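Local coordinates for protein trans-isoprenyl diphosphate synthase (Caulobacter crescentus, PDB 3OYR) that probably extends farnesyl diphosphate with isopentenyl diphosphate units to make all-trans-octaprenyl diphosphate, the precursor of quinone side chains, at residues Leu235-Ala240 / Ala288-Ala293; Asp250-Gly255 / Glu277-Arg282; Leu261-Ala266 / Asp304-Leu309. All coordinates share one frame; numbering follows the deposited sequence.

Contact 1: Leu235-Ala240 / Ala288-Ala293; sequences LDYGGA and ADFRRA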
loop_
_atom_site.group_PDB
_atom_site.type_symbol
_atom_site.label_atom_id
_atom_site.label_comp_id
_atom_site.label_asym_id
_atom_site.label_seq_id
_atom_site.Cartn_x
_atom_site.Cartn_y
_atom_site.Cartn_z
ATOM N N LEU B 235 0.151 -26.705 -4.664
ATOM C CA LEU B 235 -1.090 -26.819 -3.878
ATOM C C LEU B 235 -2.325 -26.258 -4.589
ATOM O O LEU B 235 -3.442 -26.702 -4.344
ATOM C CB LEU B 235 -0.933 -26.182 -2.483
ATOM C CG LEU B 235 -0.221 -27.041 -1.442
ATOM C CD1 LEU B 235 0.013 -26.257 -0.166
ATOM C CD2 LEU B 235 -1.009 -28.328 -1.150
ATOM N N ASP B 236 -2.128 -25.300 -5.486
ATOM C CA ASP B 236 -3.247 -24.735 -6.221
ATOM C C ASP B 236 -3.941 -25.777 -7.110
ATOM O O ASP B 236 -5.150 -25.719 -7.323
ATOM C CB ASP B 236 -2.811 -23.546 -7.062
ATOM C CG ASP B 236 -3.932 -22.519 -7.236
ATOM O OD1 ASP B 236 -4.346 -21.903 -6.230
ATOM O OD2 ASP B 236 -4.400 -22.332 -8.375
ATOM N N TYR B 237 -3.166 -26.722 -7.622
ATOM C CA TYR B 237 -3.727 -27.815 -8.401
ATOM C C TYR B 237 -4.062 -29.016 -7.524
ATOM O O TYR B 237 -5.158 -29.555 -7.617
ATOM C CB TYR B 237 -2.788 -28.187 -9.559
ATOM C CG TYR B 237 -2.780 -27.136 -10.647
ATOM C CD1 TYR B 237 -3.763 -27.135 -11.638
ATOM C CD2 TYR B 237 -1.823 -26.116 -10.666
ATOM C CE1 TYR B 237 -3.787 -26.171 -12.629
ATOM C CE2 TYR B 237 -1.832 -25.148 -11.666
ATOM C CZ TYR B 237 -2.829 -25.193 -12.647
ATOM O OH TYR B 237 -2.881 -24.262 -13.646
ATOM N N GLY B 238 -3.138 -29.394 -6.645
ATOM C CA GLY B 238 -3.250 -30.625 -5.869
ATOM C C GLY B 238 -3.905 -30.574 -4.498
ATOM O O GLY B 238 -4.146 -31.622 -3.894
ATOM N N GLY B 239 -4.191 -29.378 -3.989
ATOM C CA GLY B 239 -4.772 -29.243 -2.645
ATOM C C GLY B 239 -6.292 -29.239 -2.610
ATOM O O GLY B 239 -6.946 -29.102 -3.642
ATOM N N ALA B 240 -6.856 -29.385 -1.416
ATOM C CA ALA B 240 -8.308 -29.273 -1.241
ATOM C C ALA B 240 -8.658 -27.920 -0.658
ATOM O O ALA B 240 -8.003 -27.449 0.281
ATOM C CB ALA B 240 -8.838 -30.372 -0.345
ATOM N N ALA B 288 -15.160 -28.234 -15.888
ATOM C CA ALA B 288 -14.602 -29.484 -16.413
ATOM C C ALA B 288 -13.164 -29.334 -16.917
ATOM O O ALA B 288 -12.375 -30.284 -16.846
ATOM C CB ALA B 288 -15.499 -30.049 -17.520
ATOM N N ASP B 289 -12.840 -28.146 -17.426
ATOM C CA ASP B 289 -11.483 -27.821 -17.878
ATOM C C ASP B 289 -10.457 -27.903 -16.733
ATOM O O ASP B 289 -9.323 -28.348 -16.953
ATOM C CB ASP B 289 -11.431 -26.439 -18.553
ATOM C CG ASP B 289 -12.118 -26.414 -19.920
ATOM O OD1 ASP B 289 -13.064 -25.621 -20.090
ATOM O OD2 ASP B 289 -11.719 -27.176 -20.827
ATOM N N PHE B 290 -10.861 -27.488 -15.526
ATOM C CA PHE B 290 -9.984 -27.573 -14.354
ATOM C C PHE B 290 -9.672 -29.013 -13.947
ATOM O O PHE B 290 -8.513 -29.339 -13.694
ATOM C CB PHE B 290 -10.493 -26.753 -13.151
ATOM C CG PHE B 290 -9.685 -26.975 -11.890
ATOM C CD1 PHE B 290 -8.321 -26.670 -11.851
ATOM C CD2 PHE B 290 -10.277 -27.524 -10.757
ATOM C CE1 PHE B 290 -7.561 -26.916 -10.708
ATOM C CE2 PHE B 290 -9.529 -27.756 -9.600
ATOM C CZ PHE B 290 -8.167 -27.449 -9.574
ATOM N N ARG B 291 -10.699 -29.860 -13.888
ATOM C CA ARG B 291 -10.519 -31.280 -13.569
ATOM C C ARG B 291 -9.589 -31.979 -14.559
ATOM O O ARG B 291 -8.771 -32.803 -14.156
ATOM C CB ARG B 291 -11.862 -32.013 -13.506
ATOM C CG ARG B 291 -12.508 -32.047 -12.119
ATOM C CD ARG B 291 -13.475 -30.883 -11.893
ATOM N NE ARG B 291 -14.580 -30.875 -12.858
ATOM C CZ ARG B 291 -15.717 -30.194 -12.709
ATOM N NH1 ARG B 291 -15.927 -29.462 -11.619
ATOM N NH2 ARG B 291 -16.652 -30.253 -13.650
ATOM N N ARG B 292 -9.720 -31.633 -15.841
ATOM C CA ARG B 292 -8.835 -32.135 -16.893
ATOM C C ARG B 292 -7.386 -31.666 -16.692
ATOM O O ARG B 292 -6.445 -32.453 -16.850
ATOM C CB ARG B 292 -9.341 -31.706 -18.274
ATOM N N ALA B 293 -7.218 -30.394 -16.333
ATOM C CA ALA B 293 -5.894 -29.814 -16.083
ATOM C C ALA B 293 -5.210 -30.417 -14.852
ATOM O O ALA B 293 -4.040 -30.799 -14.920
ATOM C CB ALA B 293 -5.989 -28.296 -15.957
#

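Contact 2: Asp250-Gly255 / Glu277-Arg282; sequences DDFREG and ERAIGR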
loop_
_atom_site.group_PDB
_atom_site.type_symbol
_atom_site.label_atom_id
_atom_site.label_comp_id
_atom_site.label_asym_id
_atom_site.label_seq_id
_atom_site.Cartn_x
_atom_site.Cartn_y
_atom_site.Cartn_z
ATOM N N ASP B 250 -7.717 -21.445 -8.590
ATOM C CA ASP B 250 -7.701 -19.996 -8.858
ATOM C C ASP B 250 -6.749 -19.609 -9.996
ATOM O O ASP B 250 -7.159 -18.867 -10.871
ATOM C CB ASP B 250 -7.399 -19.171 -7.595
ATOM C CG ASP B 250 -8.653 -18.866 -6.765
ATOM O OD1 ASP B 250 -9.771 -19.224 -7.205
ATOM O OD2 ASP B 250 -8.512 -18.263 -5.670
ATOM N N ASP B 251 -5.514 -20.133 -9.995
ATOM C CA ASP B 251 -4.528 -19.830 -11.052
ATOM C C ASP B 251 -5.069 -20.257 -12.412
ATOM O O ASP B 251 -5.088 -19.455 -13.349
ATOM C CB ASP B 251 -3.162 -20.508 -10.816
ATOM C CG ASP B 251 -2.460 -20.049 -9.518
ATOM O OD1 ASP B 251 -2.705 -18.923 -9.017
ATOM O OD2 ASP B 251 -1.645 -20.843 -8.999
ATOM N N PHE B 252 -5.527 -21.509 -12.499
ATOM C CA PHE B 252 -6.081 -22.041 -13.734
ATOM C C PHE B 252 -7.273 -21.225 -14.236
ATOM O O PHE B 252 -7.297 -20.819 -15.398
ATOM C CB PHE B 252 -6.447 -23.532 -13.618
ATOM C CG PHE B 252 -6.943 -24.122 -14.916
ATOM C CD1 PHE B 252 -6.047 -24.415 -15.946
ATOM C CD2 PHE B 252 -8.304 -24.340 -15.128
ATOM C CE1 PHE B 252 -6.491 -24.925 -17.167
ATOM C CE2 PHE B 252 -8.763 -24.857 -16.343
ATOM C CZ PHE B 252 -7.854 -25.158 -17.363
ATOM N N ARG B 253 -8.241 -20.967 -13.361
ATOM C CA ARG B 253 -9.398 -20.155 -13.727
ATOM C C ARG B 253 -9.096 -18.665 -14.025
ATOM O O ARG B 253 -9.854 -18.026 -14.752
ATOM C CB ARG B 253 -10.531 -20.327 -12.702
ATOM C CG ARG B 253 -11.364 -21.592 -12.937
ATOM C CD ARG B 253 -12.476 -21.790 -11.909
ATOM N NE ARG B 253 -12.046 -22.620 -10.784
ATOM C CZ ARG B 253 -11.606 -22.148 -9.619
ATOM N NH1 ARG B 253 -11.536 -20.842 -9.401
ATOM N NH2 ARG B 253 -11.236 -22.988 -8.663
ATOM N N GLU B 254 -7.989 -18.130 -13.496
ATOM C CA GLU B 254 -7.513 -16.770 -13.842
ATOM C C GLU B 254 -6.747 -16.749 -15.166
ATOM O O GLU B 254 -6.469 -15.682 -15.712
ATOM C CB GLU B 254 -6.589 -16.195 -12.749
ATOM C CG GLU B 254 -7.287 -15.652 -11.504
ATOM C CD GLU B 254 -6.477 -15.854 -10.206
ATOM O OE1 GLU B 254 -7.107 -16.129 -9.158
ATOM O OE2 GLU B 254 -5.225 -15.744 -10.221
ATOM N N GLY B 255 -6.379 -17.925 -15.661
ATOM C CA GLY B 255 -5.545 -18.035 -16.860
ATOM C C GLY B 255 -4.104 -17.694 -16.547
ATOM O O GLY B 255 -3.357 -17.212 -17.404
ATOM N N GLU B 277 -4.372 -23.720 -25.163
ATOM C CA GLU B 277 -4.612 -22.520 -25.979
ATOM C C GLU B 277 -6.007 -21.926 -25.760
ATOM O O GLU B 277 -6.160 -20.712 -25.610
ATOM C CB GLU B 277 -4.422 -22.845 -27.467
ATOM C CG GLU B 277 -3.509 -21.875 -28.227
ATOM C CD GLU B 277 -3.960 -20.418 -28.158
ATOM O OE1 GLU B 277 -5.037 -20.087 -28.705
ATOM O OE2 GLU B 277 -3.224 -19.600 -27.563
ATOM N N ARG B 278 -7.011 -22.798 -25.732
ATOM C CA ARG B 278 -8.390 -22.408 -25.467
ATOM C C ARG B 278 -8.568 -21.963 -24.014
ATOM O O ARG B 278 -9.069 -20.868 -23.757
ATOM C CB ARG B 278 -9.331 -23.574 -25.799
ATOM C CG ARG B 278 -10.825 -23.266 -25.694
ATOM C CD ARG B 278 -11.689 -24.473 -26.075
ATOM N NE ARG B 278 -11.543 -25.598 -25.146
ATOM C CZ ARG B 278 -10.910 -26.738 -25.421
ATOM N NH1 ARG B 278 -10.349 -26.936 -26.610
ATOM N NH2 ARG B 278 -10.841 -27.687 -24.500
ATOM N N ALA B 279 -8.130 -22.809 -23.082
ATOM C CA ALA B 279 -8.361 -22.600 -21.653
ATOM C C ALA B 279 -7.536 -21.473 -21.029
ATOM O O ALA B 279 -7.994 -20.833 -20.085
ATOM C CB ALA B 279 -8.147 -23.897 -20.886
ATOM N N ILE B 280 -6.330 -21.237 -21.548
ATOM C CA ILE B 280 -5.398 -20.274 -20.943
ATOM C C ILE B 280 -5.137 -19.051 -21.825
ATOM O O ILE B 280 -5.268 -17.910 -21.368
ATOM C CB ILE B 280 -4.044 -20.949 -20.564
ATOM C CG1 ILE B 280 -4.264 -22.149 -19.627
ATOM C CG2 ILE B 280 -3.047 -19.932 -19.986
ATOM C CD1 ILE B 280 -4.609 -21.799 -18.180
ATOM N N GLY B 281 -4.755 -19.300 -23.076
ATOM C CA GLY B 281 -4.418 -18.243 -24.031
ATOM C C GLY B 281 -5.608 -17.387 -24.412
ATOM O O GLY B 281 -5.534 -16.158 -24.362
ATOM N N ARG B 282 -6.705 -18.040 -24.791
ATOM C CA ARG B 282 -7.956 -17.342 -25.085
ATOM C C ARG B 282 -8.859 -17.299 -23.852
ATOM O O ARG B 282 -9.812 -16.513 -23.805
ATOM C CB ARG B 282 -8.692 -17.991 -26.259
ATOM C CG ARG B 282 -7.889 -18.087 -27.545
ATOM C CD ARG B 282 -8.807 -18.373 -28.717
ATOM N NE ARG B 282 -8.389 -19.558 -29.464
ATOM C CZ ARG B 282 -8.947 -20.760 -29.342
ATOM N NH1 ARG B 282 -9.959 -20.956 -28.504
ATOM N NH2 ARG B 282 -8.493 -21.774 -30.064
#

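Contact 3: Leu261-Ala266 / Asp304-Leu309; sequences LLLAIA and DATLDL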
loop_
_atom_site.group_PDB
_atom_site.type_symbol
_atom_site.label_atom_id
_atom_site.label_comp_id
_atom_site.label_asym_id
_atom_site.label_seq_id
_atom_site.Cartn_x
_atom_site.Cartn_y
_atom_site.Cartn_z
ATOM N N LEU B 261 1.843 -25.900 -14.407
ATOM C CA LEU B 261 1.210 -25.821 -15.724
ATOM C C LEU B 261 2.221 -25.827 -16.871
ATOM O O LEU B 261 2.043 -26.543 -17.864
ATOM C CB LEU B 261 0.335 -24.566 -15.815
ATOM C CG LEU B 261 -0.332 -24.318 -17.170
ATOM C CD1 LEU B 261 -1.326 -25.422 -17.427
ATOM C CD2 LEU B 261 -0.997 -22.947 -17.257
ATOM N N LEU B 262 3.268 -25.023 -16.725
ATOM C CA LEU B 262 4.330 -24.925 -17.719
ATOM C C LEU B 262 5.047 -26.262 -17.937
ATOM O O LEU B 262 5.314 -26.659 -19.084
ATOM C CB LEU B 262 5.349 -23.857 -17.311
ATOM C CG LEU B 262 4.958 -22.376 -17.290
ATOM C CD1 LEU B 262 6.170 -21.529 -16.861
ATOM C CD2 LEU B 262 4.446 -21.918 -18.646
ATOM N N LEU B 263 5.347 -26.947 -16.834
ATOM C CA LEU B 263 6.028 -28.226 -16.877
ATOM C C LEU B 263 5.138 -29.296 -17.493
ATOM O O LEU B 263 5.619 -30.079 -18.306
ATOM C CB LEU B 263 6.500 -28.657 -15.489
ATOM C CG LEU B 263 7.663 -27.892 -14.837
ATOM C CD1 LEU B 263 7.896 -28.394 -13.406
ATOM C CD2 LEU B 263 8.950 -27.990 -15.664
ATOM N N ALA B 264 3.854 -29.301 -17.120
ATOM C CA ALA B 264 2.861 -30.223 -17.679
ATOM C C ALA B 264 2.665 -30.055 -19.171
ATOM O O ALA B 264 2.585 -31.048 -19.890
ATOM C CB ALA B 264 1.540 -30.067 -16.983
ATOM N N ILE B 265 2.567 -28.804 -19.621
ATOM C CA ILE B 265 2.521 -28.477 -21.048
ATOM C C ILE B 265 3.734 -29.085 -21.770
ATOM O O ILE B 265 3.586 -29.689 -22.837
ATOM C CB ILE B 265 2.421 -26.937 -21.290
ATOM C CG1 ILE B 265 1.024 -26.421 -20.919
ATOM C CG2 ILE B 265 2.738 -26.570 -22.742
ATOM C CD1 ILE B 265 0.914 -24.905 -20.892
ATOM N N ALA B 266 4.908 -28.968 -21.152
ATOM C CA ALA B 266 6.153 -29.501 -21.707
ATOM C C ALA B 266 6.212 -31.035 -21.793
ATOM O O ALA B 266 6.859 -31.569 -22.695
ATOM C CB ALA B 266 7.364 -28.950 -20.946
ATOM N N ASP B 304 5.070 -33.201 -9.086
ATOM C CA ASP B 304 6.233 -33.749 -8.381
ATOM C C ASP B 304 7.515 -32.985 -8.666
ATOM O O ASP B 304 8.289 -32.715 -7.748
ATOM C CB ASP B 304 6.416 -35.244 -8.670
ATOM C CG ASP B 304 5.426 -36.110 -7.905
ATOM O OD1 ASP B 304 4.988 -37.140 -8.465
ATOM O OD2 ASP B 304 5.079 -35.760 -6.750
ATOM N N ALA B 305 7.724 -32.640 -9.933
ATOM C CA ALA B 305 8.902 -31.881 -10.367
ATOM C C ALA B 305 8.971 -30.464 -9.736
ATOM O O ALA B 305 10.054 -29.995 -9.383
ATOM C CB ALA B 305 8.963 -31.809 -11.891
ATOM N N THR B 306 7.813 -29.816 -9.587
ATOM C CA THR B 306 7.672 -28.537 -8.874
ATOM C C THR B 306 8.150 -28.652 -7.423
ATOM O O THR B 306 8.958 -27.829 -6.948
ATOM C CB THR B 306 6.200 -28.060 -8.898
ATOM O OG1 THR B 306 5.760 -27.933 -10.255
ATOM C CG2 THR B 306 6.042 -26.698 -8.209
ATOM N N LEU B 307 7.669 -29.691 -6.740
ATOM C CA LEU B 307 8.060 -29.968 -5.359
ATOM C C LEU B 307 9.513 -30.415 -5.192
ATOM O O LEU B 307 10.116 -30.153 -4.138
ATOM C CB LEU B 307 7.079 -30.941 -4.677
ATOM C CG LEU B 307 5.610 -30.482 -4.536
ATOM C CD1 LEU B 307 4.733 -31.580 -3.921
ATOM C CD2 LEU B 307 5.456 -29.188 -3.733
ATOM N N ASP B 308 10.075 -31.061 -6.220
ATOM C CA ASP B 308 11.524 -31.369 -6.270
ATOM C C ASP B 308 12.344 -30.085 -6.270
ATOM O O ASP B 308 13.373 -29.976 -5.582
ATOM C CB ASP B 308 11.904 -32.173 -7.525
ATOM C CG ASP B 308 11.462 -33.637 -7.465
ATOM O OD1 ASP B 308 11.317 -34.250 -8.549
ATOM O OD2 ASP B 308 11.253 -34.179 -6.358
ATOM N N LEU B 309 11.890 -29.117 -7.049
ATOM C CA LEU B 309 12.549 -27.822 -7.105
ATOM C C LEU B 309 12.363 -27.084 -5.770
ATOM O O LEU B 309 13.309 -26.512 -5.234
ATOM C CB LEU B 309 12.026 -26.997 -8.287
ATOM C CG LEU B 309 12.683 -25.631 -8.546
ATOM C CD1 LEU B 309 14.203 -25.748 -8.696
ATOM C CD2 LEU B 309 12.076 -24.941 -9.772
#

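Contact 1: Leu235-Ala240 / Ala288-Ala293
Tyr237 and Phe290 meet ring to ring where the C-terminal end of helix 211-238 faces helix 287-299. Tyr237 CD1 lies 3.9 Å from Phe290 CE1, near the plane of the phenylalanine ring and at its edge, while the tyrosine ring receives that carbon at a slant. The pair is therefore an oblique apolar contact, not a stack. Phe290 has CG anti to its backbone N (chi1 173°), which sends the ring across from its own helix to the other one, although the nearest CA atoms, of Tyr237 and Ala293, are 8.2 Å apart.

Beyond the rings, Phe290 CZ reaches the main chain of the opposing helix, 4.1 Å from Asp236 O and 4.2 Å from Tyr237 O. Asp236 closes the second aspartate-rich DDxxD motif of the FPP/GGPP synthase family, and Tyr237 follows it. Asp232 and Asp236 are seen binding a calcium ion in a crystal structure of this protein, whereas in this chain the Asp236 side chain stops about 4 Å (nearest atoms) from a bound calcium ion without coordinating it.

Polar links run to other parts of the chain. Asp236 OD2 accepts a hydrogen bond from Asp251 N, and Tyr237 O one from Arg294 NE. Within 235-240, Gly239 N donates to Leu235 O at 2.8 Å as the helix ends.

Contact 2: Asp250-Gly255 / Glu277-Arg282
Phe252 reaches from the short helix 250-254 to Ala279 and Ile280 with one flank of its ring. From CB the side chain leaves with CG anti to the backbone N (chi1 -176°), a setting that brings the ring up against 277-282. CD1 then meets the end of Ile280, 3.7 Å from its CD1. The next carbon, CE1, has two neighbours: Ile280 CD1 again, at 3.8 Å, and Ala279 CB, at 4.2 Å. At the tip, CZ touches Ala279 CB at 3.8 Å. Both methyls approach the ring at a slant. A serine in place of Phe252 would probably leave the Ala279 and Ile280 methyls facing a gap and lose the apolar bridge between the two segments.

Ile280 also uses its other branch. CG2 lies 3.8 Å from Gly255 O, beside the nearest pair of CA atoms, those of Gly255 and Ile280, 4.7 Å apart. Gly255 ends its helix in a Schellman motif with positive phi (75°), a conformation that favours glycine. Ile280 sits within a wider, pi-type turn, where Arg282 N reaches back to Glu277 O at 2.8 Å. The buried join also has a polar link: Gln285 NE2 donates to both Phe252 O and Ala279 O, one from each segment.

Among its neighbours, Phe252 lies between helix 273-281 and helix 287-299, packing on Asp289, Phe290 and Ala293 of the latter, and it touches Tyr237 of helix 211-238.

Contact 3: Leu261-Ala266 / Asp304-Leu309
Leu263 packs against Ala305 and Thr306, joining helix 259-267 to helix 302-320 in the all-alpha isoprenoid synthase fold. The contact is small and only partly buried, its centre about 20 Å from that of the chain. It has no hydrogen bond or ion pair between its segments, and a single methyl does the touching.

The apolar part is the approach of Leu263 CD1 to Ala305 CB, 3.9 Å apart. Leu263 extends toward the other helix with CG anti to its carbonyl carbon (chi1 -71°) and CD1 anti to CA (chi2 175°), and this outstretched shape spans a backbone separation of 8.0 Å between the CA atoms of Leu263 and Ala305. Because Ala305 is short, the leucine methyl can lie directly against its CB. Around this point Ala305 also touches Arg267, and Thr306 touches Pro260, both on helix 259-267. Thr306 and Leu309 pack on Leu230, and Leu307 on Ala234, so helix 302-320 also rests against helix 211-238.

Several polar groups have partners outside the contact. Asp308 forms a salt bridge with Arg19, and Ala264 O accepts a hydrogen bond from Ser268 OG.

Thr306 OG1 stands beside its own backbone N (chi1 -58°), hydrogen-bonded to Ala302 O one turn earlier, while Leu263 CD1 lies 3.8 Å from that hydroxyl oxygen in plain van der Waals contact.

Overall arrangement
From the N terminus the chain passes 235-240, 250-255 and 261-266, the first halves of the three contacts, before any loop closes. Contact 2 closes first, at 277-282, joining helix 250-254 to helix 273-281. Contact 1 closes next, at 288-293, tying the end of helix 211-238, beside the metal site, to helix 287-299, so contact 2 is nested inside it. Contact 3 closes last, at 304-309, linking helix 259-267 to helix 302-320, and crosses both. Contacts 1 and 2 lie closest, their centres 12 Å apart. Leu261, on helix 259-267, joins contact 3 to the others, its CB packing near Tyr237 OH and its CD2 near Ile280 CD1.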